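Local atomic coordinates of biliverdin reductase (PDB entry 5B3T), a protein that probably reduces the open-chain tetrapyrrole biliverdin, a product of heme breakdown, to bilirubin with NAD(P)H as the electron donor. Residues Val130-Leu135 and Leu186-Arg191. Residues are numbered along the deposited sequence; the frame is centred on the assembly and turned at random.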
ATOM      1  N   VAL A 130      -4.230   0.634   8.903  1.00 16.64           N
ATOM      2  CA  VAL A 130      -3.481   0.495   7.660  1.00 17.03           C
ATOM      3  C   VAL A 130      -4.464   0.248   6.525  1.00 18.41           C
ATOM      4  O   VAL A 130      -5.348  -0.609   6.638  1.00 18.71           O
ATOM      5  CB  VAL A 130      -2.455  -0.653   7.729  1.00 17.30           C
ATOM      6  CG1 VAL A 130      -1.683  -0.759   6.417  1.00 15.13           C
ATOM      7  CG2 VAL A 130      -1.506  -0.457   8.899  1.00 17.09           C
ATOM      8  N   GLU A 131      -4.309   0.997   5.437  1.00 17.02           N
ATOM      9  CA  GLU A 131      -5.011   0.719   4.195  1.00 17.96           C
ATOM     10  C   GLU A 131      -4.013   0.708   3.047  1.00 16.98           C
ATOM     11  O   GLU A 131      -2.864   1.137   3.182  1.00 14.93           O
ATOM     12  CB  GLU A 131      -6.127   1.738   3.921  1.00 18.25           C
ATOM     13  CG  GLU A 131      -7.540   1.187   4.117  1.00 20.65           C
ATOM     14  CD  GLU A 131      -7.899   0.056   3.152  1.00 25.24           C
ATOM     15  OE1 GLU A 131      -7.118  -0.234   2.220  1.00 21.96           O
ATOM     16  OE2 GLU A 131      -8.978  -0.548   3.329  1.00 31.52           O
ATOM     17  N   HIS A 132      -4.471   0.203   1.903  1.00 17.23           N
ATOM     18  CA  HIS A 132      -3.650   0.097   0.696  1.00 16.62           C
ATOM     19  C   HIS A 132      -4.518   0.590  -0.460  1.00 16.89           C
ATOM     20  O   HIS A 132      -5.180  -0.203  -1.135  1.00 16.79           O
ATOM     21  CB  HIS A 132      -3.167  -1.330   0.486  1.00 15.18           C
ATOM     22  CG  HIS A 132      -2.042  -1.454  -0.493  1.00 16.13           C
ATOM     23  ND1 HIS A 132      -1.594  -2.670  -0.960  1.00 15.29           N
ATOM     24  CD2 HIS A 132      -1.270  -0.514  -1.090  1.00 15.80           C
ATOM     25  CE1 HIS A 132      -0.596  -2.475  -1.803  1.00 15.71           C
ATOM     26  NE2 HIS A 132      -0.380  -1.176  -1.900  1.00 16.96           N
ATOM     27  N   ILE A 133      -4.514   1.907  -0.677  1.00 15.77           N
ATOM     28  CA  ILE A 133      -5.420   2.556  -1.613  1.00 16.70           C
ATOM     29  C   ILE A 133      -4.677   3.187  -2.782  1.00 16.89           C
ATOM     30  O   ILE A 133      -5.187   3.206  -3.908  1.00 15.07           O
ATOM     31  CB  ILE A 133      -6.288   3.611  -0.889  1.00 16.09           C
ATOM     32  CG1 ILE A 133      -7.116   2.952   0.213  1.00 17.31           C
ATOM     33  CG2 ILE A 133      -7.202   4.340  -1.869  1.00 16.91           C
ATOM     34  CD1 ILE A 133      -7.819   3.933   1.129  1.00 18.19           C
ATOM     35  N   GLU A 134      -3.465   3.697  -2.545  1.00 17.71           N
ATOM     36  CA  GLU A 134      -2.745   4.425  -3.585  1.00 18.89           C
ATOM     37  C   GLU A 134      -2.485   3.547  -4.805  1.00 17.78           C
ATOM     38  O   GLU A 134      -2.604   4.007  -5.946  1.00 16.39           O
ATOM     39  CB  GLU A 134      -1.433   4.976  -3.023  1.00 19.53           C
ATOM     40  CG  GLU A 134      -0.692   5.916  -3.959  1.00 22.07           C
ATOM     41  CD  GLU A 134       0.199   5.187  -4.944  1.00 28.11           C
ATOM     42  OE1 GLU A 134       0.655   4.071  -4.618  1.00 27.90           O
ATOM     43  OE2 GLU A 134       0.435   5.726  -6.047  1.00 34.86           O
ATOM     44  N   LEU A 135      -2.131   2.284  -4.585  1.00 16.11           N
ATOM     45  CA  LEU A 135      -1.873   1.351  -5.680  1.00 17.04           C
ATOM     46  C   LEU A 135      -3.186   0.685  -6.080  1.00 15.93           C
ATOM     47  O   LEU A 135      -3.669  -0.225  -5.401  1.00 14.23           O
ATOM     48  CB  LEU A 135      -0.829   0.316  -5.275  1.00 16.04           C
ATOM     49  CG  LEU A 135      -0.499  -0.742  -6.332  1.00 17.23           C
ATOM     50  CD1 LEU A 135       0.146  -0.103  -7.555  1.00 17.86           C
ATOM     51  CD2 LEU A 135       0.389  -1.839  -5.753  1.00 16.59           C
ATOM     52  N   LEU A 186       1.951  -8.187  -3.810  1.00 13.48           N
ATOM     53  CA  LEU A 186       1.408  -9.297  -3.036  1.00 14.35           C
ATOM     54  C   LEU A 186       0.316  -8.836  -2.082  1.00 14.65           C
ATOM     55  O   LEU A 186      -0.576  -9.620  -1.740  1.00 15.02           O
ATOM     56  CB  LEU A 186       2.525  -9.996  -2.266  1.00 13.60           C
ATOM     57  CG  LEU A 186       3.535 -10.734  -3.139  1.00 13.11           C
ATOM     58  CD1 LEU A 186       4.695 -11.211  -2.293  1.00 14.39           C
ATOM     59  CD2 LEU A 186       2.879 -11.892  -3.878  1.00 14.75           C
ATOM     60  N   SER A 187       0.372  -7.579  -1.637  1.00 14.25           N
ATOM     61  CA  SER A 187      -0.723  -7.034  -0.843  1.00 14.52           C
ATOM     62  C   SER A 187      -2.011  -6.993  -1.653  1.00 14.41           C
ATOM     63  O   SER A 187      -3.085  -7.329  -1.141  1.00 14.50           O
ATOM     64  CB  SER A 187      -0.361  -5.639  -0.335  1.00 14.27           C
ATOM     65  OG  SER A 187      -1.467  -5.024   0.305  1.00 14.44           O
ATOM     66  N   ARG A 188      -1.918  -6.601  -2.924  1.00 13.59           N
ATOM     67  CA  ARG A 188      -3.100  -6.547  -3.778  1.00 14.92           C
ATOM     68  C   ARG A 188      -3.712  -7.930  -3.964  1.00 15.54           C
ATOM     69  O   ARG A 188      -4.932  -8.103  -3.855  1.00 16.28           O
ATOM     70  CB  ARG A 188      -2.739  -5.934  -5.133  1.00 14.75           C
ATOM     71  CG  ARG A 188      -2.397  -4.452  -5.082  1.00 14.41           C
ATOM     72  CD  ARG A 188      -3.612  -3.588  -5.406  1.00 14.08           C
ATOM     73  NE  ARG A 188      -4.732  -3.835  -4.501  1.00 13.04           N
ATOM     74  CZ  ARG A 188      -5.058  -3.040  -3.487  1.00 13.97           C
ATOM     75  NH1 ARG A 188      -4.359  -1.935  -3.261  1.00 13.05           N
ATOM     76  NH2 ARG A 188      -6.089  -3.338  -2.708  1.00 14.42           N
ATOM     77  N   ILE A 189      -2.875  -8.933  -4.240  1.00 13.98           N
ATOM     78  CA  ILE A 189      -3.389 -10.256  -4.566  1.00 14.90           C
ATOM     79  C   ILE A 189      -3.917 -10.990  -3.337  1.00 16.72           C
ATOM     80  O   ILE A 189      -4.633 -11.988  -3.477  1.00 15.10           O
ATOM     81  CB  ILE A 189      -2.295 -11.085  -5.269  1.00 14.95           C
ATOM     82  CG1 ILE A 189      -2.917 -12.189  -6.125  1.00 15.95           C
ATOM     83  CG2 ILE A 189      -1.336 -11.692  -4.249  1.00 13.61           C
ATOM     84  CD1 ILE A 189      -3.793 -11.673  -7.249  1.00 15.41           C
ATOM     85  N   SER A 190      -3.600 -10.517  -2.133  1.00 15.44           N
ATOM     86  CA  SER A 190      -3.905 -11.242  -0.907  1.00 16.92           C
ATOM     87  C   SER A 190      -5.178 -10.771  -0.221  1.00 15.89           C
ATOM     88  O   SER A 190      -5.547 -11.331   0.816  1.00 16.41           O
ATOM     89  CB  SER A 190      -2.738 -11.123   0.077  1.00 16.02           C
ATOM     90  OG  SER A 190      -2.708  -9.833   0.665  1.00 15.91           O
ATOM     91  N   ARG A 191      -5.859  -9.762  -0.762  1.00 16.80           N
ATOM     92  CA  ARG A 191      -7.004  -9.156  -0.094  1.00 17.60           C
ATOM     93  C   ARG A 191      -8.333  -9.665  -0.638  1.00 19.38           C
ATOM     94  O   ARG A 191      -9.350  -8.967  -0.555  1.00 20.62           O
ATOM     95  CB  ARG A 191      -6.913  -7.635  -0.182  1.00 17.06           C
ATOM     96  CG  ARG A 191      -5.722  -7.099   0.595  1.00 16.21           C
ATOM     97  CD  ARG A 191      -5.429  -5.643   0.302  1.00 16.92           C
ATOM     98  NE  ARG A 191      -4.214  -5.209   0.989  1.00 15.61           N
ATOM     99  CZ  ARG A 191      -4.197  -4.644   2.192  1.00 15.98           C
ATOM    100  NH1 ARG A 191      -5.332  -4.439   2.846  1.00 17.20           N
ATOM    101  NH2 ARG A 191      -3.045  -4.283   2.741  1.00 14.77           N
TER
HETATM  102  O   HOH W   1      -6.315  -2.743   5.075  1.00 20.28           O
HETATM  103  O   HOH W   2      -7.418  -1.805  -1.318  1.00 18.89           O
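Strand 128-131, an outermost strand of the parallel Rossmann sheet, runs out into a loop that passes beside helix 183-189, with the CA atoms of His132 and Ser187 7.9 Å apart. The contact bridges the nucleotide-binding and C-terminal alpha/beta domains of this Gfo/Idh/MocA enzyme. It lies next to the coenzyme site: Tyr105, an NADP(+)-binding residue, meets the His132 ring and makes a cation-pi contact with Arg191.

His132 holds CG anti to its backbone N (chi1 -164°), which brings ND1 into a 2.7 Å hydrogen bond with Ser187 OG, near the ring plane. Arg191, extended from CG to NE, grips the same hydroxyl side-on: NE reaches Ser187 OG at 2.8 Å and NH2 reaches it at 3.0 Å. Three nitrogens therefore converge on one buried oxygen, which should hold the hydroxyl and the rotation of both its partners. One face of the Arg191 guanidinium lies against His132 CB.

The Arg188 chain bends at chi2 and chi3, so its guanidinium stacks on the imidazole with the planes 28° apart and NH1 over the ring's rim. This nearby cation would probably disfavour protonation of His132. Arg188 NH1 also bonds weakly to Leu135 O and almost straight (176°) to His132 O at 2.9 Å. An alanine here would remove the stack and both NH1 bonds, and is likely to leave the loop after the strand less firmly held against the helix. Water 2 links Arg188 NH2 to His132 O.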